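PDB 5AMV: pectate lyase from Bacillus subtilis, which cleaves polygalacturonate, the backbone of pectin, by calcium-dependent beta-elimination, releasing oligosaccharides with unsaturated non-reducing ends. Local coordinates for residues D12-Y17 / A232-M237; Y17-T22 / G191-I196. One frame throughout, in Å; residues are numbered along the deposited sequence.

In the fold
The long N-terminal loop that precedes strand 32-35 runs along the outside of the beta-helix, and two of its contacts are followed here. Residues 12-17 meet 232-237 in interaction 1, closing a loop of more than two hundred residues; directly afterwards 17-22 meet 191-196 in interaction 2, and the shorter loop so formed lies wholly within the longer one. Tyr-17 belongs to both contacts, and Thr-21 OG1 is hydrogen-bonded to Gly-15 O. On the other side, strands 194-197 and 235-245 are parallel neighbours, with Thr-236 N close to Ile-194 O. The loop thus steps back from the coil of 235-245 to the preceding one, that of 194-197, fastening to a corner in each.

Interaction 1. Residues D12-Y17 / A232-M237; sequences DGWGAY and ANYITM
Thr-236 OG1 is held by two hydrogen bonds from the loop: it donates to Asp-12 O at 2.7 Å, in the carbonyl plane and on a lone pair, and accepts from Gly-15 N at 3.0 Å. The hydroxyl lies anti to the carbonyl carbon (chi1 -66°), and threonine suits the place because a single hydroxyl can both donate and accept, while CG2, anti to the backbone N, lies beside Asp-12 O. Here the fit is tight. The space that a CB on Gly-13 would need is taken by Thr-236 OG1, Gly-13 also has a positive phi, and Gly-15 comes close enough for its CA to make a C-H...O contact of 3.4 Å with Tyr-234 O. Asp-12 continues outside the pair, where OD1 is hydrogen-bonded to His-269.

Toward solvent the contact is aromatic and less interlocked. The Tyr-17 and Tyr-234 planes are 16° apart, but the rings are slid so far that they barely overlap, though Tyr-17 CD2, over the rim of one Tyr-234 face, still comes within 3.3 Å of Tyr-234 CE1. Trp-14 touches more lightly, CE3 lying 4.1 Å from Tyr-234 CD1, although its carbonyl O approaches Tyr-234 CB. Tyr-17 remains exposed, while Tyr-234 also meets His-193, its counterpart at the corner of the adjoining coil. Side chains from equivalent positions of successive coils lying one above another are a feature of the parallel beta-helix of the pectate lyases.

Interaction 2. Residues Y17-T22 / G191-I196; sequences YSTGTT and GTHIWI
His-193, at the corner where the chain swings into strand 194-197, extends its imidazole into the loop and donates from NE2 to Tyr-17 O over 2.8 Å. The bond is bent, with an N-H...O angle of 131°, and NE2 stands above the carbonyl plane by 41°. Gly-20 N reaches the same oxygen from the opposite face, closing the type II' turn from Tyr-17 to Gly-20, whose second residue, Ser-18, takes a positive phi. The histidine CB points toward the loop, and CG lies beside the backbone N (chi1 -65°), anti to the carbonyl carbon. Thr-19 OG1 lies over one ring face, offset toward the rim and 3.4 Å from CE1, while Gly-20 O comes equally near CG. The other nitrogen, ND1, is hydrogen-bonded to Asp-150 OD1; with NE2 acting as donor, a carboxylate there would be expected to favour a protonated ring. Histidine suits the corner because its two nitrogens can serve the loop and Asp-150 together.

Thr-21 spans the next peptide: its OG1 is 3.2 Å from His-193 C, but its hydrogen bond goes to Gly-15 O. At Ile-194 the CB turns from the loop into the interior of the right-handed parallel beta-helix, the fold of this lyase family, where it packs against Ile-188 and against Ile-235, the latter one coil on. A branched apolar residue fits such an inward-facing position.

Trp-195 sends its CB back toward the loop, 4.0 Å from Thr-21 CG2, the methyl having been placed anti to the threonine N. Beyond CB the indole leads away; tryptophan fits because so large a flat group can pack on both Ile-153 and Arg-155 of strand 152-155 while Ser-238 OG satisfies its one N-H.

Interaction 1. Residues D12-Y17 / A232-M237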
ATOM      1  N   ASP A  12      13.696  -6.559  14.213  1.00 11.70           N
ATOM      2  CA  ASP A  12      12.738  -5.539  13.748  1.00 10.38           C
ATOM      3  C   ASP A  12      11.601  -6.103  12.887  1.00 10.58           C
ATOM      4  O   ASP A  12      11.546  -5.904  11.648  1.00 10.41           O
ATOM      5  CB  ASP A  12      13.483  -4.385  13.066  1.00 11.11           C
ATOM      6  CG  ASP A  12      12.610  -3.159  12.862  1.00 11.06           C
ATOM      7  OD1 ASP A  12      11.406  -3.148  13.265  1.00 11.67           O
ATOM      8  OD2 ASP A  12      13.145  -2.183  12.296  1.00 10.53           O
ATOM      9  N   GLY A  13      10.698  -6.824  13.556  1.00  9.39           N
ATOM     10  CA  GLY A  13       9.480  -7.315  12.915  1.00  9.74           C
ATOM     11  C   GLY A  13       9.658  -8.543  12.034  1.00  9.73           C
ATOM     12  O   GLY A  13      10.750  -9.117  11.916  1.00  9.44           O
ATOM     13  N   TRP A  14       8.556  -8.949  11.397  1.00  9.02           N
ATOM     14  CA  TRP A  14       8.528 -10.152  10.612  1.00  9.63           C
ATOM     15  C   TRP A  14       9.553 -10.130   9.450  1.00 10.00           C
ATOM     16  O   TRP A  14      10.014 -11.178   9.004  1.00 10.40           O
ATOM     17  CB  TRP A  14       7.139 -10.360  10.071  1.00  9.72           C
ATOM     18  CG  TRP A  14       6.178 -11.163  10.975  1.00  9.33           C
ATOM     19  CD1 TRP A  14       4.914 -10.796  11.332  1.00  9.13           C
ATOM     20  CD2 TRP A  14       6.390 -12.480  11.541  1.00  9.64           C
ATOM     21  NE1 TRP A  14       4.315 -11.789  12.096  1.00  9.87           N
ATOM     22  CE2 TRP A  14       5.202 -12.828  12.248  1.00  9.34           C
ATOM     23  CE3 TRP A  14       7.476 -13.384  11.544  1.00 10.40           C
ATOM     24  CZ2 TRP A  14       5.051 -14.068  12.927  1.00 10.77           C
ATOM     25  CZ3 TRP A  14       7.319 -14.630  12.199  1.00  9.16           C
ATOM     26  CH2 TRP A  14       6.114 -14.938  12.900  1.00 12.34           C
ATOM     27  N   GLY A  15       9.905  -8.939   8.945  1.00  8.42           N
ATOM     28  CA  GLY A  15      10.949  -8.886   7.895  1.00  9.71           C
ATOM     29  C   GLY A  15      12.293  -9.453   8.344  1.00 10.02           C
ATOM     30  O   GLY A  15      13.105  -9.850   7.495  1.00  9.99           O
ATOM     31  N   ALA A  16      12.542  -9.478   9.662  1.00 10.57           N
ATOM     32  CA  ALA A  16      13.824  -9.983  10.179  1.00 10.22           C
ATOM     33  C   ALA A  16      13.852 -11.514  10.365  1.00 11.64           C
ATOM     34  O   ALA A  16      14.896 -12.068  10.750  1.00 12.55           O
ATOM     35  CB  ALA A  16      14.151  -9.297  11.497  1.00 10.96           C
ATOM     36  N   TYR A  17      12.738 -12.189  10.071  1.00 12.57           N
ATOM     37  CA  TYR A  17      12.680 -13.653  10.206  1.00 12.55           C
ATOM     38  C   TYR A  17      13.677 -14.369   9.286  1.00 12.84           C
ATOM     39  O   TYR A  17      13.992 -13.887   8.194  1.00 13.16           O
ATOM     40  CB  TYR A  17      11.251 -14.171   9.947  1.00 13.68           C
ATOM     41  CG  TYR A  17      11.099 -15.632  10.333  1.00 14.55           C
ATOM     42  CD1 TYR A  17      10.910 -15.998  11.668  1.00 19.81           C
ATOM     43  CD2 TYR A  17      11.158 -16.629   9.356  1.00 18.28           C
ATOM     44  CE1 TYR A  17      10.780 -17.350  12.024  1.00 21.69           C
ATOM     45  CE2 TYR A  17      11.021 -17.975   9.687  1.00 20.84           C
ATOM     46  CZ  TYR A  17      10.847 -18.318  11.022  1.00 22.83           C
ATOM     47  OH  TYR A  17      10.708 -19.663  11.325  1.00 27.77           O
ATOM     48  N   ALA A 232       2.758 -13.354  -0.074  1.00  9.40           N
ATOM     49  CA  ALA A 232       3.733 -12.409   0.439  1.00  9.55           C
ATOM     50  C   ALA A 232       4.015 -12.728   1.919  1.00 10.13           C
ATOM     51  O   ALA A 232       3.100 -13.111   2.637  1.00 10.41           O
ATOM     52  CB  ALA A 232       3.191 -10.964   0.297  1.00 10.36           C
ATOM     53  N   ASN A 233       5.247 -12.578   2.380  1.00  8.76           N
ATOM     54  CA  ASN A 233       5.561 -13.035   3.754  1.00  8.89           C
ATOM     55  C   ASN A 233       6.858 -12.436   4.272  1.00  9.24           C
ATOM     56  O   ASN A 233       7.802 -12.245   3.503  1.00  9.41           O
ATOM     57  CB  ASN A 233       5.695 -14.590   3.748  1.00  8.12           C
ATOM     58  CG  ASN A 233       5.226 -15.257   5.020  1.00 12.16           C
ATOM     59  OD1 ASN A 233       4.551 -14.680   5.867  1.00  9.92           O
ATOM     60  ND2 ASN A 233       5.623 -16.528   5.172  1.00 15.41           N
ATOM     61  N   TYR A 234       6.899 -12.165   5.578  1.00  7.97           N
ATOM     62  CA  TYR A 234       8.113 -11.684   6.261  1.00  8.65           C
ATOM     63  C   TYR A 234       8.449 -10.287   5.817  1.00  8.39           C
ATOM     64  O   TYR A 234       9.413 -10.048   5.059  1.00  8.18           O
ATOM     65  CB  TYR A 234       9.324 -12.619   6.114  1.00  9.42           C
ATOM     66  CG  TYR A 234       9.041 -14.061   6.489  1.00 10.74           C
ATOM     67  CD1 TYR A 234       8.466 -14.370   7.737  1.00 12.02           C
ATOM     68  CD2 TYR A 234       9.360 -15.105   5.608  1.00 13.54           C
ATOM     69  CE1 TYR A 234       8.238 -15.686   8.107  1.00 13.91           C
ATOM     70  CE2 TYR A 234       9.088 -16.454   5.969  1.00 13.41           C
ATOM     71  CZ  TYR A 234       8.538 -16.699   7.219  1.00 15.33           C
ATOM     72  OH  TYR A 234       8.291 -18.015   7.606  1.00 19.19           O
ATOM     73  N   ILE A 235       7.641  -9.358   6.332  1.00  6.84           N
ATOM     74  CA  ILE A 235       7.678  -7.976   5.867  1.00  6.64           C
ATOM     75  C   ILE A 235       7.558  -7.043   7.055  1.00  7.51           C
ATOM     76  O   ILE A 235       6.730  -7.272   7.943  1.00  8.32           O
ATOM     77  CB  ILE A 235       6.456  -7.724   4.948  1.00  6.63           C
ATOM     78  CG1 ILE A 235       6.572  -8.596   3.685  1.00  7.80           C
ATOM     79  CG2 ILE A 235       6.316  -6.218   4.563  1.00  6.16           C
ATOM     80  CD1 ILE A 235       5.204  -8.874   3.013  1.00  8.39           C
ATOM     81  N   THR A 236       8.366  -5.989   7.074  1.00  6.86           N
ATOM     82  CA  THR A 236       8.228  -4.969   8.088  1.00  7.66           C
ATOM     83  C   THR A 236       7.963  -3.650   7.381  1.00  7.38           C
ATOM     84  O   THR A 236       8.710  -3.309   6.468  1.00  6.91           O
ATOM     85  CB  THR A 236       9.501  -4.854   8.935  1.00  7.85           C
ATOM     86  OG1 THR A 236       9.657  -6.079   9.676  1.00  6.84           O
ATOM     87  CG2 THR A 236       9.430  -3.675   9.936  1.00  8.58           C
ATOM     88  N   MET A 237       6.922  -2.904   7.800  1.00  6.35           N
ATOM     89  CA  MET A 237       6.715  -1.542   7.269  1.00  6.48           C
ATOM     90  C   MET A 237       6.722  -0.613   8.490  1.00  7.12           C
ATOM     91  O   MET A 237       5.846  -0.728   9.366  1.00  6.26           O
ATOM     92  CB  MET A 237       5.388  -1.424   6.530  1.00  6.20           C
ATOM     93  CG  MET A 237       5.159  -2.508   5.467  1.00  7.66           C
ATOM     94  SD  MET A 237       3.710  -2.040   4.495  1.00  9.15           S
ATOM     95  CE  MET A 237       3.542  -3.580   3.576  1.00  8.89           C
TER

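Interaction 2. Residues Y17-T22 / G191-I196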
ATOM      1  N   TYR A  17      12.738 -12.189  10.071  1.00 12.57           N
ATOM      2  CA  TYR A  17      12.680 -13.653  10.206  1.00 12.55           C
ATOM      3  C   TYR A  17      13.677 -14.369   9.286  1.00 12.84           C
ATOM      4  O   TYR A  17      13.992 -13.887   8.194  1.00 13.16           O
ATOM      5  CB  TYR A  17      11.251 -14.171   9.947  1.00 13.68           C
ATOM      6  CG  TYR A  17      11.099 -15.632  10.333  1.00 14.55           C
ATOM      7  CD1 TYR A  17      10.910 -15.998  11.668  1.00 19.81           C
ATOM      8  CD2 TYR A  17      11.158 -16.629   9.356  1.00 18.28           C
ATOM      9  CE1 TYR A  17      10.780 -17.350  12.024  1.00 21.69           C
ATOM     10  CE2 TYR A  17      11.021 -17.975   9.687  1.00 20.84           C
ATOM     11  CZ  TYR A  17      10.847 -18.318  11.022  1.00 22.83           C
ATOM     12  OH  TYR A  17      10.708 -19.663  11.325  1.00 27.77           O
ATOM     13  N   SER A  18      14.173 -15.521   9.737  1.00 13.09           N
ATOM     14  CA  SER A  18      15.131 -16.351   8.971  1.00 14.02           C
ATOM     15  C   SER A  18      16.321 -15.567   8.408  1.00 14.26           C
ATOM     16  O   SER A  18      17.113 -15.045   9.176  1.00 15.46           O
ATOM     17  CB  SER A  18      14.442 -17.249   7.924  1.00 14.71           C
ATOM     18  OG  SER A  18      13.775 -16.521   6.890  1.00 15.78           O
ATOM     19  N   THR A  19      16.449 -15.504   7.079  1.00 13.61           N
ATOM     20  CA  THR A  19      17.597 -14.857   6.421  1.00 13.86           C
ATOM     21  C   THR A  19      17.511 -13.339   6.529  1.00 14.27           C
ATOM     22  O   THR A  19      18.458 -12.639   6.157  1.00 14.69           O
ATOM     23  CB  THR A  19      17.701 -15.276   4.930  1.00 13.26           C
ATOM     24  OG1 THR A  19      16.431 -15.124   4.287  1.00 14.87           O
ATOM     25  CG2 THR A  19      18.091 -16.750   4.815  1.00 16.28           C
ATOM     26  N   GLY A  20      16.371 -12.841   7.023  1.00 14.69           N
ATOM     27  CA  GLY A  20      16.172 -11.411   7.279  1.00 12.82           C
ATOM     28  C   GLY A  20      16.210 -10.527   6.037  1.00 12.94           C
ATOM     29  O   GLY A  20      16.141 -11.017   4.895  1.00 12.18           O
ATOM     30  N   THR A  21      16.293  -9.210   6.251  1.00 10.12           N
ATOM     31  CA  THR A  21      16.208  -8.287   5.120  1.00 10.91           C
ATOM     32  C   THR A  21      17.443  -7.398   5.019  1.00 10.65           C
ATOM     33  O   THR A  21      17.622  -6.451   5.785  1.00  9.93           O
ATOM     34  CB  THR A  21      14.901  -7.466   5.171  1.00 10.28           C
ATOM     35  OG1 THR A  21      13.803  -8.398   5.168  1.00  9.67           O
ATOM     36  CG2 THR A  21      14.809  -6.590   3.952  1.00  9.69           C
ATOM     37  N   THR A  22      18.313  -7.741   4.061  1.00 10.98           N
ATOM     38  CA  THR A  22      19.545  -7.001   3.887  1.00 12.04           C
ATOM     39  C   THR A  22      19.574  -6.263   2.542  1.00 11.15           C
ATOM     40  O   THR A  22      20.541  -5.506   2.270  1.00 11.66           O
ATOM     41  CB  THR A  22      20.764  -7.988   3.948  1.00 11.49           C
ATOM     42  OG1 THR A  22      20.554  -9.046   3.004  1.00 12.54           O
ATOM     43  CG2 THR A  22      20.932  -8.595   5.412  1.00 13.32           C
ATOM     44  N   GLY A 191       6.173 -11.399  -2.742  1.00  8.84           N
ATOM     45  CA  GLY A 191       7.468 -10.941  -2.254  1.00  8.88           C
ATOM     46  C   GLY A 191       7.700 -11.302  -0.786  1.00  9.75           C
ATOM     47  O   GLY A 191       6.760 -11.398   0.033  1.00  9.02           O
ATOM     48  N   THR A 192       8.964 -11.512  -0.452  1.00  9.09           N
ATOM     49  CA  THR A 192       9.329 -11.985   0.878  1.00  9.44           C
ATOM     50  C   THR A 192      10.573 -11.244   1.365  1.00  9.37           C
ATOM     51  O   THR A 192      11.422 -10.848   0.570  1.00  9.38           O
ATOM     52  CB  THR A 192       9.619 -13.545   0.902  1.00  9.58           C
ATOM     53  OG1 THR A 192      10.520 -13.896  -0.166  1.00  9.99           O
ATOM     54  CG2 THR A 192       8.350 -14.377   0.753  1.00  8.41           C
ATOM     55  N   HIS A 193      10.710 -11.108   2.681  1.00  9.82           N
ATOM     56  CA  HIS A 193      11.830 -10.375   3.287  1.00  7.83           C
ATOM     57  C   HIS A 193      11.911  -8.974   2.714  1.00  9.14           C
ATOM     58  O   HIS A 193      12.818  -8.629   1.953  1.00  8.18           O
ATOM     59  CB  HIS A 193      13.180 -11.117   3.208  1.00  8.18           C
ATOM     60  CG  HIS A 193      13.178 -12.384   3.995  1.00  9.57           C
ATOM     61  ND1 HIS A 193      13.074 -13.621   3.401  1.00 10.51           N
ATOM     62  CD2 HIS A 193      13.160 -12.590   5.330  1.00 12.49           C
ATOM     63  CE1 HIS A 193      13.084 -14.552   4.346  1.00 11.21           C
ATOM     64  NE2 HIS A 193      13.127 -13.955   5.523  1.00 12.02           N
ATOM     65  N   ILE A 194      10.936  -8.169   3.116  1.00  7.55           N
ATOM     66  CA  ILE A 194      10.800  -6.811   2.602  1.00  8.09           C
ATOM     67  C   ILE A 194      10.732  -5.823   3.751  1.00  8.03           C
ATOM     68  O   ILE A 194      10.066  -6.060   4.716  1.00  8.25           O
ATOM     69  CB  ILE A 194       9.575  -6.676   1.654  1.00  8.35           C
ATOM     70  CG1 ILE A 194       9.835  -7.512   0.368  1.00 10.12           C
ATOM     71  CG2 ILE A 194       9.293  -5.170   1.256  1.00  5.78           C
ATOM     72  CD1 ILE A 194       8.628  -7.943  -0.330  1.00 12.24           C
ATOM     73  N   TRP A 195      11.467  -4.726   3.602  1.00  7.77           N
ATOM     74  CA  TRP A 195      11.404  -3.614   4.528  1.00  7.03           C
ATOM     75  C   TRP A 195      11.028  -2.346   3.780  1.00  7.74           C
ATOM     76  O   TRP A 195      11.751  -1.938   2.888  1.00  7.65           O
ATOM     77  CB  TRP A 195      12.766  -3.396   5.221  1.00  7.79           C
ATOM     78  CG  TRP A 195      12.774  -2.395   6.365  1.00  7.27           C
ATOM     79  CD1 TRP A 195      11.729  -2.031   7.179  1.00  6.69           C
ATOM     80  CD2 TRP A 195      13.937  -1.733   6.884  1.00  7.66           C
ATOM     81  NE1 TRP A 195      12.179  -1.134   8.160  1.00  7.48           N
ATOM     82  CE2 TRP A 195      13.526  -0.936   7.985  1.00  6.44           C
ATOM     83  CE3 TRP A 195      15.296  -1.712   6.492  1.00  7.23           C
ATOM     84  CZ2 TRP A 195      14.425  -0.144   8.717  1.00  8.89           C
ATOM     85  CZ3 TRP A 195      16.189  -0.896   7.211  1.00  7.06           C
ATOM     86  CH2 TRP A 195      15.753  -0.132   8.324  1.00  8.51           C
ATOM     87  N   ILE A 196       9.910  -1.737   4.192  1.00  6.23           N
ATOM     88  CA  ILE A 196       9.479  -0.429   3.660  1.00  5.74           C
ATOM     89  C   ILE A 196       9.540   0.529   4.816  1.00  6.56           C
ATOM     90  O   ILE A 196       8.788   0.378   5.789  1.00  7.55           O
ATOM     91  CB  ILE A 196       8.070  -0.475   3.061  1.00  5.55           C
ATOM     92  CG1 ILE A 196       8.013  -1.496   1.896  1.00  5.33           C
ATOM     93  CG2 ILE A 196       7.627   0.954   2.580  1.00  4.04           C
ATOM     94  CD1 ILE A 196       6.604  -1.880   1.457  1.00  5.70           C
TER